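Local coordinates for putative cytoplasmic protein (Salmonella typhimurium LT2, PDB 2Q02), which is of unknown function but binds zinc and has a xylose isomerase-like TIM-barrel fold, possibly acting as an isomerase, at residues F172-Y177 with V230-N235; V28-F33 with W254-I259. One frame throughout, in Å; residues are numbered along the deposited sequence. Where two conformers were deposited one is given.

Contact 1 (F172-Y177 with V230-N235); sequences FHHHLY and VQRLEN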
ATOM      1  N   PHE A 172      -4.740   8.249  -2.771  1.00 44.52           N
ATOM      2  CA  PHE A 172      -5.968   8.094  -3.537  1.00 45.54           C
ATOM      3  C   PHE A 172      -7.168   7.884  -2.620  1.00 45.36           C
ATOM      4  O   PHE A 172      -8.241   8.492  -2.813  1.00 43.64           O
ATOM      5  CB  PHE A 172      -5.846   6.910  -4.493  1.00 45.20           C
ATOM      6  CG  PHE A 172      -7.137   6.517  -5.165  1.00 43.97           C
ATOM      7  CD1 PHE A 172      -7.983   5.582  -4.587  1.00 40.71           C
ATOM      8  CD2 PHE A 172      -7.478   7.046  -6.411  1.00 43.40           C
ATOM      9  CE1 PHE A 172      -9.173   5.196  -5.243  1.00 44.43           C
ATOM     10  CE2 PHE A 172      -8.650   6.660  -7.071  1.00 45.93           C
ATOM     11  CZ  PHE A 172      -9.494   5.731  -6.493  1.00 42.90           C
ATOM     12  N   HIS A 173      -6.991   7.000  -1.644  1.00 44.87           N
ATOM     13  CA  HIS A 173      -8.090   6.675  -0.737  1.00 45.41           C
ATOM     14  C   HIS A 173      -8.411   7.841   0.196  1.00 45.49           C
ATOM     15  O   HIS A 173      -9.581   8.070   0.502  1.00 45.67           O
ATOM     16  CB  HIS A 173      -7.865   5.341  -0.017  1.00 43.01           C
ATOM     17  CG  HIS A 173      -7.908   4.173  -0.950  1.00 43.66           C
ATOM     18  ND1 HIS A 173      -9.044   3.832  -1.659  1.00 43.00           N
ATOM     19  CD2 HIS A 173      -6.949   3.296  -1.332  1.00 43.18           C
ATOM     20  CE1 HIS A 173      -8.786   2.779  -2.420  1.00 47.34           C
ATOM     21  NE2 HIS A 173      -7.526   2.430  -2.234  1.00 47.54           N
ATOM     22  N   HIS A 174      -7.391   8.593   0.598  1.00 44.13           N
ATOM     23  CA  HIS A 174      -7.603   9.857   1.293  1.00 44.11           C
ATOM     24  C   HIS A 174      -8.415  10.837   0.423  1.00 45.89           C
ATOM     25  O   HIS A 174      -9.350  11.511   0.895  1.00 46.08           O
ATOM     26  CB  HIS A 174      -6.248  10.496   1.662  1.00 44.13           C
ATOM     27  CG  HIS A 174      -6.354  11.853   2.300  1.00 43.08           C
ATOM     28  ND1 HIS A 174      -6.411  12.036   3.667  1.00 39.17           N
ATOM     29  CD2 HIS A 174      -6.392  13.095   1.755  1.00 45.01           C
ATOM     30  CE1 HIS A 174      -6.505  13.326   3.933  1.00 44.45           C
ATOM     31  NE2 HIS A 174      -6.498  13.991   2.790  1.00 45.53           N
ATOM     32  N   HIS A 175      -8.047  10.935  -0.852  1.00 45.59           N
ATOM     33  CA  HIS A 175      -8.705  11.871  -1.752  1.00 45.66           C
ATOM     34  C   HIS A 175     -10.176  11.548  -1.926  1.00 45.46           C
ATOM     35  O   HIS A 175     -11.000  12.458  -1.972  1.00 45.84           O
ATOM     36  CB  HIS A 175      -8.003  11.875  -3.109  1.00 46.48           C
ATOM     37  CG  HIS A 175      -8.547  12.873  -4.079  1.00 44.52           C
ATOM     38  ND1 HIS A 175      -9.214  12.506  -5.228  1.00 42.68           N
ATOM     39  CD2 HIS A 175      -8.498  14.225  -4.088  1.00 44.83           C
ATOM     40  CE1 HIS A 175      -9.545  13.589  -5.907  1.00 42.78           C
ATOM     41  NE2 HIS A 175      -9.130  14.645  -5.231  1.00 42.75           N
ATOM     42  N   LEU A 176     -10.498  10.258  -2.011  1.00 46.04           N
ATOM     43  CA  LEU A 176     -11.906   9.819  -2.190  1.00 46.10           C
ATOM     44  C   LEU A 176     -12.752   9.952  -0.934  1.00 46.07           C
ATOM     45  O   LEU A 176     -13.968  10.130  -1.031  1.00 46.04           O
ATOM     46  CB  LEU A 176     -12.010   8.381  -2.705  1.00 46.17           C
ATOM     47  CG  LEU A 176     -12.157   8.238  -4.208  1.00 44.57           C
ATOM     48  CD1 LEU A 176     -10.853   8.578  -4.911  1.00 45.59           C
ATOM     49  CD2 LEU A 176     -12.577   6.816  -4.498  1.00 45.88           C
ATOM     50  N   TYR A 177     -12.122   9.835   0.235  1.00 47.97           N
ATOM     51  CA  TYR A 177     -12.816  10.098   1.501  1.00 49.77           C
ATOM     52  C   TYR A 177     -12.995  11.587   1.620  1.00 51.41           C
ATOM     53  O   TYR A 177     -12.097  12.278   2.062  1.00 51.05           O
ATOM     54  CB  TYR A 177     -12.037   9.561   2.713  1.00 48.28           C
ATOM     55  CG  TYR A 177     -12.759   9.782   4.031  1.00 47.64           C
ATOM     56  CD1 TYR A 177     -14.138   9.595   4.136  1.00 47.80           C
ATOM     57  CD2 TYR A 177     -12.068  10.171   5.172  1.00 45.78           C
ATOM     58  CE1 TYR A 177     -14.798   9.786   5.343  1.00 51.42           C
ATOM     59  CE2 TYR A 177     -12.724  10.380   6.383  1.00 42.70           C
ATOM     60  CZ  TYR A 177     -14.081  10.181   6.459  1.00 44.47           C
ATOM     61  OH  TYR A 177     -14.733  10.377   7.636  1.00 38.89           O
ATOM     62  N   VAL A 230       1.933  14.940   0.817  1.00 45.59           N
ATOM     63  CA  VAL A 230       3.253  14.483   1.234  1.00 45.39           C
ATOM     64  C   VAL A 230       3.948  15.551   2.044  1.00 45.47           C
ATOM     65  O   VAL A 230       4.631  15.227   3.011  1.00 45.00           O
ATOM     66  CB  VAL A 230       4.170  14.130   0.028  1.00 45.60           C
ATOM     67  CG1 VAL A 230       5.643  14.000   0.473  1.00 46.46           C
ATOM     68  CG2 VAL A 230       3.716  12.848  -0.653  1.00 45.52           C
ATOM     69  N   GLN A 231       3.796  16.812   1.617  1.00 45.61           N
ATOM     70  CA  GLN A 231       4.402  17.963   2.294  1.00 44.83           C
ATOM     71  C   GLN A 231       3.841  18.105   3.705  1.00 45.35           C
ATOM     72  O   GLN A 231       4.563  18.451   4.650  1.00 46.13           O
ATOM     73  CB  GLN A 231       4.202  19.254   1.487  1.00 44.06           C
ATOM     74  CG  GLN A 231       5.066  20.429   1.962  1.00 44.58           C
ATOM     75  N   ARG A 232       2.558  17.809   3.855  1.00 45.33           N
ATOM     76  CA  ARG A 232       1.943  17.864   5.163  1.00 45.39           C
ATOM     77  C   ARG A 232       2.524  16.797   6.098  1.00 45.51           C
ATOM     78  O   ARG A 232       2.869  17.093   7.260  1.00 44.30           O
ATOM     79  CB  ARG A 232       0.440  17.688   5.036  1.00 45.03           C
ATOM     80  CG  ARG A 232      -0.255  17.700   6.376  1.00 47.06           C
ATOM     81  CD  ARG A 232      -1.746  17.845   6.217  1.00 49.84           C
ATOM     82  NE  ARG A 232      -2.366  16.780   5.402  1.00 49.29           N
ATOM     83  CZ  ARG A 232      -3.628  16.836   4.976  1.00 47.62           C
ATOM     84  NH1 ARG A 232      -4.380  17.899   5.294  1.00 49.46           N
ATOM     85  NH2 ARG A 232      -4.142  15.854   4.236  1.00 47.45           N
ATOM     86  N   LEU A 233       2.615  15.567   5.588  1.00 44.15           N
ATOM     87  CA  LEU A 233       3.178  14.450   6.340  1.00 43.59           C
ATOM     88  C   LEU A 233       4.583  14.780   6.800  1.00 43.42           C
ATOM     89  O   LEU A 233       4.938  14.550   7.967  1.00 42.79           O
ATOM     90  CB  LEU A 233       3.172  13.163   5.506  1.00 43.96           C
ATOM     91  CG  LEU A 233       1.787  12.527   5.293  1.00 45.32           C
ATOM     92  CD1 LEU A 233       1.799  11.384   4.278  1.00 43.57           C
ATOM     93  CD2 LEU A 233       1.231  12.040   6.604  1.00 46.24           C
ATOM     94  N   GLU A 234       5.371  15.345   5.886  1.00 42.85           N
ATOM     95  CA  GLU A 234       6.724  15.782   6.217  1.00 43.88           C
ATOM     96  C   GLU A 234       6.743  16.852   7.310  1.00 43.63           C
ATOM     97  O   GLU A 234       7.581  16.804   8.224  1.00 42.26           O
ATOM     98  CB  GLU A 234       7.458  16.304   4.977  1.00 43.74           C
ATOM     99  CG  GLU A 234       7.908  15.228   3.993  1.00 45.12           C
ATOM    100  CD  GLU A 234       8.610  14.059   4.664  1.00 46.03           C
ATOM    101  OE1 GLU A 234       9.788  14.203   5.074  1.00 42.69           O
ATOM    102  OE2 GLU A 234       7.968  12.992   4.761  1.00 42.20           O
ATOM    103  N   ASN A 235       5.824  17.810   7.207  1.00 44.02           N
ATOM    104  CA  ASN A 235       5.746  18.894   8.176  1.00 44.76           C
ATOM    105  C   ASN A 235       5.259  18.401   9.538  1.00 46.00           C
ATOM    106  O   ASN A 235       5.718  18.900  10.573  1.00 46.78           O
ATOM    107  CB  ASN A 235       4.883  20.033   7.641  1.00 44.43           C
ATOM    108  CG  ASN A 235       5.572  20.796   6.511  1.00 46.45           C
ATOM    109  OD1 ASN A 235       6.756  21.127   6.595  1.00 46.47           O
ATOM    110  ND2 ASN A 235       4.836  21.067   5.451  1.00 51.31           N
TER
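His174 and Arg232 reach toward each other from opposite directions, and they are the sole pair to touch between 172-177 and 230-235. The two helices stay well apart: the nearest CA atoms, those of His174 and Val230, are 11.8 Å from each other, so the gap is bridged by side chains alone. Both chains leave their helices with CG trans to the backbone N (chi1 176° for His174), which sends each one outward across the gap. Arg232 then bends at chi3 and brings NH2 to 3.3 Å from His174 NE2 and 3.5 Å from His174 CE1. The imidazole nitrogen lies at the edge of the guanidinium, close to its plane, while the two flat groups stand 73° apart; nothing here resembles a stack. Glu181 serves both: its OE1 makes a salt bridge with Arg232 NH1 and a weak hydrogen bond with His174 NE2.

This is the loose side: only 61 Å² is buried between the segments, and both partners remain partly exposed. The closer packing comes from helix 180-187, where Phe184 meets the His174 ring edge-to-face and also touches Arg232, while Ala180 lies against His174. Within 172-177 itself, Leu176 CD1 sits 3.5 Å above one face of the Phe172 ring, toward its rim, and Phe172 CD1 lies equally far above a face of the His173 imidazole. Asp170, a zinc ligand, immediately precedes helix 171-176, and the side chain of His174 is about 10 Å from a bound zinc ion. Helix 180-187 thus lies against the contact, while on helix 226-235 Val230 and Leu233 pack onto barrel strands 193-198 and 242-244.

Contact 2 (V28-F33 with W254-I259); sequences VKRLEF and WSEAEI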
ATOM      1  N   VAL A  28      14.465  -2.086 -10.161  1.00 45.94           N
ATOM      2  CA  VAL A  28      14.479  -1.310  -8.918  1.00 45.56           C
ATOM      3  C   VAL A  28      15.922  -1.060  -8.432  1.00 45.80           C
ATOM      4  O   VAL A  28      16.236   0.035  -7.958  1.00 45.87           O
ATOM      5  CB  VAL A  28      13.639  -1.998  -7.816  1.00 46.15           C
ATOM      6  CG1 VAL A  28      13.787  -1.281  -6.473  1.00 44.35           C
ATOM      7  CG2 VAL A  28      12.179  -2.064  -8.221  1.00 44.67           C
ATOM      8  N   LYS A  29      16.801  -2.056  -8.576  1.00 46.08           N
ATOM      9  CA  LYS A  29      18.227  -1.869  -8.244  1.00 45.50           C
ATOM     10  C   LYS A  29      18.906  -0.900  -9.228  1.00 45.96           C
ATOM     11  O   LYS A  29      19.665  -0.034  -8.791  1.00 46.72           O
ATOM     12  CB  LYS A  29      18.990  -3.201  -8.117  1.00 46.00           C
ATOM     13  CG  LYS A  29      20.551  -3.057  -8.067  1.00 46.72           C
ATOM     14  CD  LYS A  29      21.172  -3.673  -6.807  1.00 51.68           C
ATOM     15  CE  LYS A  29      22.722  -3.577  -6.784  1.00 50.90           C
ATOM     16  NZ  LYS A  29      23.385  -4.374  -7.870  1.00 44.61           N
ATOM     17  N   ARG A  30      18.624  -1.017 -10.532  1.00 45.77           N
ATOM     18  CA  ARG A  30      19.143  -0.071 -11.533  0.50 44.77           C
ATOM     19  C   ARG A  30      18.791   1.382 -11.161  1.00 45.66           C
ATOM     20  O   ARG A  30      19.587   2.300 -11.370  1.00 46.22           O
ATOM     21  CB  ARG A  30      18.625  -0.403 -12.955  0.50 45.41           C
ATOM     22  CG  ARG A  30      19.428  -1.477 -13.737  0.50 42.66           C
ATOM     23  CD  ARG A  30      18.939  -1.647 -15.203  0.50 41.38           C
ATOM     24  NE  ARG A  30      17.845  -2.619 -15.307  0.50 36.90           N
ATOM     25  CZ  ARG A  30      16.588  -2.361 -15.680  0.50 32.81           C
ATOM     26  NH1 ARG A  30      16.197  -1.150 -16.039  0.50 28.84           N
ATOM     27  NH2 ARG A  30      15.702  -3.343 -15.694  0.50 28.09           N
ATOM     28  N   LEU A  31      17.593   1.595 -10.615  1.00 45.47           N
ATOM     29  CA  LEU A  31      17.147   2.933 -10.178  1.00 45.42           C
ATOM     30  C   LEU A  31      17.669   3.337  -8.793  1.00 45.70           C
ATOM     31  O   LEU A  31      17.370   4.425  -8.303  1.00 45.71           O
ATOM     32  CB  LEU A  31      15.623   2.981 -10.153  1.00 44.84           C
ATOM     33  CG  LEU A  31      14.970   2.841 -11.522  1.00 44.41           C
ATOM     34  CD1 LEU A  31      13.459   2.743 -11.388  1.00 44.65           C
ATOM     35  CD2 LEU A  31      15.361   4.019 -12.413  1.00 48.61           C
ATOM     36  N   GLU A  32      18.420   2.440  -8.167  1.00 46.17           N
ATOM     37  CA  GLU A  32      19.045   2.662  -6.862  1.00 46.19           C
ATOM     38  C   GLU A  32      18.058   2.870  -5.717  1.00 46.43           C
ATOM     39  O   GLU A  32      18.311   3.687  -4.833  1.00 45.87           O
ATOM     40  CB  GLU A  32      20.053   3.812  -6.910  1.00 47.07           C
ATOM     41  CG  GLU A  32      21.412   3.406  -7.445  1.00 47.98           C
ATOM     42  CD  GLU A  32      22.339   4.584  -7.602  1.00 47.39           C
ATOM     43  OE1 GLU A  32      22.024   5.474  -8.421  1.00 51.10           O
ATOM     44  OE2 GLU A  32      23.380   4.616  -6.912  1.00 50.04           O
ATOM     45  N   PHE A  33      16.932   2.154  -5.749  1.00 46.29           N
ATOM     46  CA  PHE A  33      16.051   2.032  -4.582  1.00 46.09           C
ATOM     47  C   PHE A  33      16.292   0.675  -3.953  1.00 45.36           C
ATOM     48  O   PHE A  33      16.841  -0.211  -4.582  1.00 44.79           O
ATOM     49  CB  PHE A  33      14.577   2.214  -4.964  1.00 46.32           C
ATOM     50  CG  PHE A  33      14.307   3.536  -5.599  1.00 47.42           C
ATOM     51  CD1 PHE A  33      14.367   4.700  -4.837  1.00 48.54           C
ATOM     52  CD2 PHE A  33      14.080   3.635  -6.970  1.00 47.30           C
ATOM     53  CE1 PHE A  33      14.162   5.938  -5.425  1.00 49.53           C
ATOM     54  CE2 PHE A  33      13.875   4.870  -7.565  1.00 47.44           C
ATOM     55  CZ  PHE A  33      13.916   6.020  -6.793  1.00 47.46           C
ATOM     56  N   TRP A 254       3.732  -0.068 -20.911  1.00 48.98           N
ATOM     57  CA  TRP A 254       5.017   0.589 -20.596  1.00 48.83           C
ATOM     58  C   TRP A 254       6.230  -0.349 -20.727  1.00 47.55           C
ATOM     59  O   TRP A 254       6.248  -1.434 -20.136  1.00 46.11           O
ATOM     60  CB  TRP A 254       4.995   1.113 -19.148  1.00 49.48           C
ATOM     61  CG  TRP A 254       4.018   2.231 -18.849  1.00 48.55           C
ATOM     62  CD1 TRP A 254       3.054   2.729 -19.664  1.00 49.50           C
ATOM     63  CD2 TRP A 254       3.926   2.967 -17.627  1.00 49.68           C
ATOM     64  NE1 TRP A 254       2.373   3.742 -19.034  1.00 48.86           N
ATOM     65  CE2 TRP A 254       2.891   3.906 -17.781  1.00 47.96           C
ATOM     66  CE3 TRP A 254       4.628   2.927 -16.415  1.00 51.30           C
ATOM     67  CZ2 TRP A 254       2.534   4.796 -16.773  1.00 51.67           C
ATOM     68  CZ3 TRP A 254       4.269   3.806 -15.410  1.00 50.05           C
ATOM     69  CH2 TRP A 254       3.232   4.733 -15.596  1.00 49.05           C
ATOM     70  N   SER A 255       7.256   0.083 -21.460  1.00 46.74           N
ATOM     71  CA  SER A 255       8.542  -0.625 -21.454  1.00 45.80           C
ATOM     72  C   SER A 255       9.284  -0.413 -20.123  1.00 46.35           C
ATOM     73  O   SER A 255       8.892   0.432 -19.305  1.00 46.48           O
ATOM     74  CB  SER A 255       9.412  -0.158 -22.614  1.00 45.55           C
ATOM     75  OG  SER A 255       9.872   1.160 -22.397  1.00 46.19           O
ATOM     76  N   GLU A 256      10.349  -1.187 -19.907  1.00 45.79           N
ATOM     77  CA  GLU A 256      11.163  -1.060 -18.699  1.00 46.77           C
ATOM     78  C   GLU A 256      11.790   0.327 -18.587  1.00 47.17           C
ATOM     79  O   GLU A 256      12.038   0.818 -17.476  1.00 46.15           O
ATOM     80  CB  GLU A 256      12.290  -2.088 -18.681  1.00 47.18           C
ATOM     81  CG  GLU A 256      11.872  -3.501 -18.341  1.00 48.13           C
ATOM     82  CD  GLU A 256      13.074  -4.393 -18.047  1.00 48.75           C
ATOM     83  OE1 GLU A 256      14.045  -3.879 -17.458  1.00 50.68           O
ATOM     84  OE2 GLU A 256      13.056  -5.597 -18.404  1.00 53.08           O
ATOM     85  N   ALA A 257      12.080   0.926 -19.744  1.00 47.17           N
ATOM     86  CA  ALA A 257      12.587   2.291 -19.825  1.00 46.97           C
ATOM     87  C   ALA A 257      11.513   3.295 -19.371  1.00 47.15           C
ATOM     88  O   ALA A 257      11.794   4.153 -18.535  1.00 47.19           O
ATOM     89  CB  ALA A 257      13.065   2.602 -21.256  1.00 45.10           C
ATOM     90  N   GLU A 258      10.295   3.171 -19.913  1.00 47.76           N
ATOM     91  CA  GLU A 258       9.171   4.056 -19.564  1.00 47.78           C
ATOM     92  C   GLU A 258       8.860   4.000 -18.056  1.00 47.77           C
ATOM     93  O   GLU A 258       8.557   5.031 -17.436  1.00 47.24           O
ATOM     94  CB  GLU A 258       7.929   3.677 -20.384  1.00 49.13           C
ATOM     95  CG  GLU A 258       6.637   4.470 -20.069  1.00 51.42           C
ATOM     96  CD  GLU A 258       6.455   5.727 -20.939  1.00 65.33           C
ATOM     97  OE1 GLU A 258       6.303   5.605 -22.190  1.00 63.50           O
ATOM     98  OE2 GLU A 258       6.442   6.836 -20.354  1.00 68.04           O
ATOM     99  N   ILE A 259       8.940   2.794 -17.481  1.00 47.56           N
ATOM    100  CA  ILE A 259       8.752   2.576 -16.040  1.00 46.19           C
ATOM    101  C   ILE A 259       9.819   3.321 -15.259  1.00 46.11           C
ATOM    102  O   ILE A 259       9.504   3.980 -14.259  1.00 46.94           O
ATOM    103  CB  ILE A 259       8.816   1.071 -15.656  1.00 45.90           C
ATOM    104  CG1 ILE A 259       7.589   0.313 -16.158  1.00 45.59           C
ATOM    105  CG2 ILE A 259       8.873   0.874 -14.150  1.00 46.41           C
ATOM    106  CD1 ILE A 259       7.715  -1.209 -15.948  1.00 46.00           C
TER
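Arg30 NH2 meets Glu256 OE1 in a salt bridge, the one polar bond from 28-33 to 254-259. The modelled 2.5 Å between Arg30 NH2 and Glu256 OE1 is too short to take literally: Arg30 was deposited in two conformers, it touches a crystal neighbour, and the bond is bent to 122° at the hydrogen. The details of the approach carry the same reservation. In the conformer given, OE1 comes in at the edge of the guanidinium, near its plane, with the carboxylate turned 28° from it. The grip is one-pronged there, since Arg30 NH1 is 3.8 Å from Glu256 OE1; NH1 instead forms a salt bridge with Glu260, one turn further along. This Arg30 conformer gets there by a bend at chi3 (-88°), whereas Glu256 stays extended beyond CG, and the two side chains cross at about a right angle.

Helices 21-30 and 256-271 are the first and last of the TIM barrel's outer layer, following strands 9-12 and 242-244, so the contact lies at the seam where the barrel closes. Arg30 ends one helix and Glu256 begins the other, where the helix dipole would probably favour the Glu256 carboxylate. Glu32, with positive phi, follows helix 21-30 in a Schellman motif, in which Phe33 N bonds to Val28 O (3.1 Å) and Glu32 N to Lys29 O (2.8 Å). At the start of helix 256-271 Ser255 is the N-cap, its OG accepting from Glu258 N. Leu31 packs onto Ile263, and Ile259 onto Leu27. Glu258 CG, in turn, lies 3.6 Å above a face of the Trp254 ring, toward its rim.

In the fold
Neither contact belongs to the core: both are surface encounters of polar side chains, with their centres 25 Å apart and no atoms touching. They share no helix. Contact 2 joins the outer helices that follow the first and last barrel strands, away from the metal; contact 1, nested within the chain loop that contact 2 closes, links the short helix after strand 166-170 to the outer helix 226-235, nearer the zinc. Their chemistry differs accordingly. In contact 2 opposite charges pair directly across the segments, while in contact 1 an imidazole and a guanidinium meet and the balancing carboxylate comes from a third helix, 180-187.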